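Side-chain contact in NADH oxidoreductase (Mesorhizobium loti, PDB 3PI7), which probably binds NADPH and acts as an NAD(P)H-dependent oxidoreductase, perhaps a quinone reductase, of the medium-chain dehydrogenase/reductase type: residues 291-294 / 295-299. Numbering follows the deposited sequence. Where two conformers were deposited one is given.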
loop_
_atom_site.group_PDB
_atom_site.type_symbol
_atom_site.label_atom_id
_atom_site.label_comp_id
_atom_site.label_asym_id
_atom_site.label_seq_id
_atom_site.Cartn_x
_atom_site.Cartn_y
_atom_site.Cartn_z
ATOM N N SER A 291 16.140 -0.328 -9.969
ATOM C CA SER A 291 17.331 -0.935 -9.341
ATOM C C SER A 291 16.948 -2.128 -8.478
ATOM O O SER A 291 17.620 -3.159 -8.552
ATOM C CB SER A 291 18.121 0.082 -8.523
ATOM O OG SER A 291 18.554 1.161 -9.335
ATOM N N GLU A 292 15.823 -2.034 -7.717
ATOM C CA GLU A 292 15.364 -3.141 -6.901
ATOM C C GLU A 292 14.850 -4.292 -7.742
ATOM O O GLU A 292 15.178 -5.431 -7.444
ATOM C CB GLU A 292 14.286 -2.698 -5.881
ATOM C CG GLU A 292 13.884 -3.797 -4.910
ATOM C CD GLU A 292 14.932 -4.428 -4.004
ATOM O OE1 GLU A 292 16.060 -3.888 -3.895
ATOM O OE2 GLU A 292 14.599 -5.455 -3.368
ATOM N N TRP A 293 14.097 -4.000 -8.821
ATOM C CA TRP A 293 13.552 -5.013 -9.702
ATOM C C TRP A 293 14.704 -5.846 -10.306
ATOM O O TRP A 293 14.595 -7.059 -10.350
ATOM C CB TRP A 293 12.697 -4.355 -10.792
ATOM C CG TRP A 293 12.108 -5.327 -11.772
ATOM C CD1 TRP A 293 10.931 -6.004 -11.662
ATOM C CD2 TRP A 293 12.700 -5.748 -13.004
ATOM N NE1 TRP A 293 10.741 -6.807 -12.768
ATOM C CE2 TRP A 293 11.817 -6.678 -13.600
ATOM C CE3 TRP A 293 13.853 -5.366 -13.705
ATOM C CZ2 TRP A 293 12.074 -7.260 -14.846
ATOM C CZ3 TRP A 293 14.138 -5.995 -14.909
ATOM C CH2 TRP A 293 13.257 -6.935 -15.460
HETATM N N MSE A 294 15.800 -5.176 -10.722
HETATM C CA MSE A 294 16.968 -5.852 -11.304
HETATM C C MSE A 294 17.656 -6.745 -10.301
HETATM O O MSE A 294 18.164 -7.799 -10.687
HETATM C CB MSE A 294 17.958 -4.838 -11.823
HETATM C CG MSE A 294 17.701 -4.458 -13.236
HETATM SE SE MSE A 294 18.864 -3.012 -13.582
HETATM C CE MSE A 294 18.009 -2.333 -15.047
ATOM N N ARG A 295 17.663 -6.329 -9.013
ATOM C CA ARG A 295 18.242 -7.113 -7.917
ATOM C C ARG A 295 17.394 -8.344 -7.626
ATOM O O ARG A 295 17.928 -9.445 -7.487
ATOM C CB ARG A 295 18.376 -6.275 -6.638
ATOM C CG ARG A 295 19.613 -5.398 -6.595
ATOM C CD ARG A 295 19.831 -4.793 -5.220
ATOM N NE ARG A 295 18.833 -3.770 -4.911
ATOM C CZ ARG A 295 19.010 -2.465 -5.088
ATOM N NH1 ARG A 295 20.160 -1.999 -5.564
ATOM N NH2 ARG A 295 18.040 -1.613 -4.784
ATOM N N GLN A 296 16.075 -8.172 -7.537
ATOM C CA GLN A 296 15.158 -9.262 -7.211
ATOM C C GLN A 296 14.800 -10.177 -8.376
ATOM O O GLN A 296 14.327 -11.282 -8.133
ATOM C CB GLN A 296 13.862 -8.699 -6.604
ATOM C CG GLN A 296 14.061 -7.964 -5.270
ATOM C CD GLN A 296 14.717 -8.785 -4.165
ATOM O OE1 GLN A 296 14.600 -10.020 -4.098
ATOM N NE2 GLN A 296 15.413 -8.110 -3.254
ATOM N N PHE A 297 14.944 -9.714 -9.618
ATOM C CA PHE A 297 14.571 -10.518 -10.775
ATOM C C PHE A 297 15.730 -10.602 -11.727
ATOM O O PHE A 297 15.600 -10.281 -12.914
ATOM C CB PHE A 297 13.304 -9.953 -11.459
ATOM C CG PHE A 297 12.107 -10.002 -10.544
ATOM C CD1 PHE A 297 11.517 -11.218 -10.207
ATOM C CD2 PHE A 297 11.620 -8.844 -9.948
ATOM C CE1 PHE A 297 10.424 -11.266 -9.338
ATOM C CE2 PHE A 297 10.526 -8.891 -9.083
ATOM C CZ PHE A 297 9.946 -10.104 -8.772
ATOM N N LYS A 298 16.883 -11.057 -11.205
ATOM C CA LYS A 298 18.125 -11.201 -11.972
ATOM C C LYS A 298 17.884 -12.001 -13.234
ATOM O O LYS A 298 18.377 -11.611 -14.290
ATOM C CB LYS A 298 19.242 -11.846 -11.125
ATOM C CG LYS A 298 19.741 -10.925 -10.014
ATOM C CD LYS A 298 20.916 -11.497 -9.233
ATOM C CE LYS A 298 21.423 -10.533 -8.175
ATOM N NZ LYS A 298 20.514 -10.446 -6.997
ATOM N N GLU A 299 17.047 -13.053 -13.145
ATOM C CA GLU A 299 16.696 -13.909 -14.277
ATOM C C GLU A 299 15.842 -13.178 -15.321
ATOM O O GLU A 299 15.748 -13.658 -16.443
ATOM C CB GLU A 299 15.988 -15.193 -13.797
ATOM C CG GLU A 299 14.528 -15.031 -13.365
ATOM C CD GLU A 299 14.249 -14.385 -12.015
ATOM O OE1 GLU A 299 15.207 -14.118 -11.252
ATOM O OE2 GLU A 299 13.054 -14.166 -11.714
#
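Glu292 divides its carboxylate between the side chains three and four residues further on. Arg295 grips its OE1 side-on in a salt bridge, through NE at 3.0 Å and NH2 at 3.1 Å; the oxygen lies in the guanidinium plane, while the carboxylate is turned 51° from that plane. NH2 meets the anti lone pair of OE1, and NE arrives on the same anti side but out of the carboxylate plane. A bend at chi3 (-71°) folds the arginine back along the helix, bringing the face of its guanidinium over Ser291 O. The other oxygen, OE2, takes NE2 of Gln296 at 2.8 Å from above the carboxylate plane, and also forms a salt bridge with Arg256 of the second subunit. This short helix, 290-296, follows strand 284-287, the last strand, within this chain, of the Rossmann-type parallel sheet, and its i to i+4 bonds include Phe297 N to Trp293 O at 2.8 Å. With an alanine at Glu292, Arg295 and Arg256 of the second subunit would probably lose this carboxylate, and the Gln296 amide would be freer to turn. As the chain leaves helical geometry, Phe297 CD2 sits over one face of the Trp293 indole, 3.4 Å from Trp293 CD1, the planes inclined at 42°. The indole also packs on Ala155 of helix 148-163 and Ala304 of helix 298-313. Lys298 curls back to give NZ to Arg295 O at 2.8 Å.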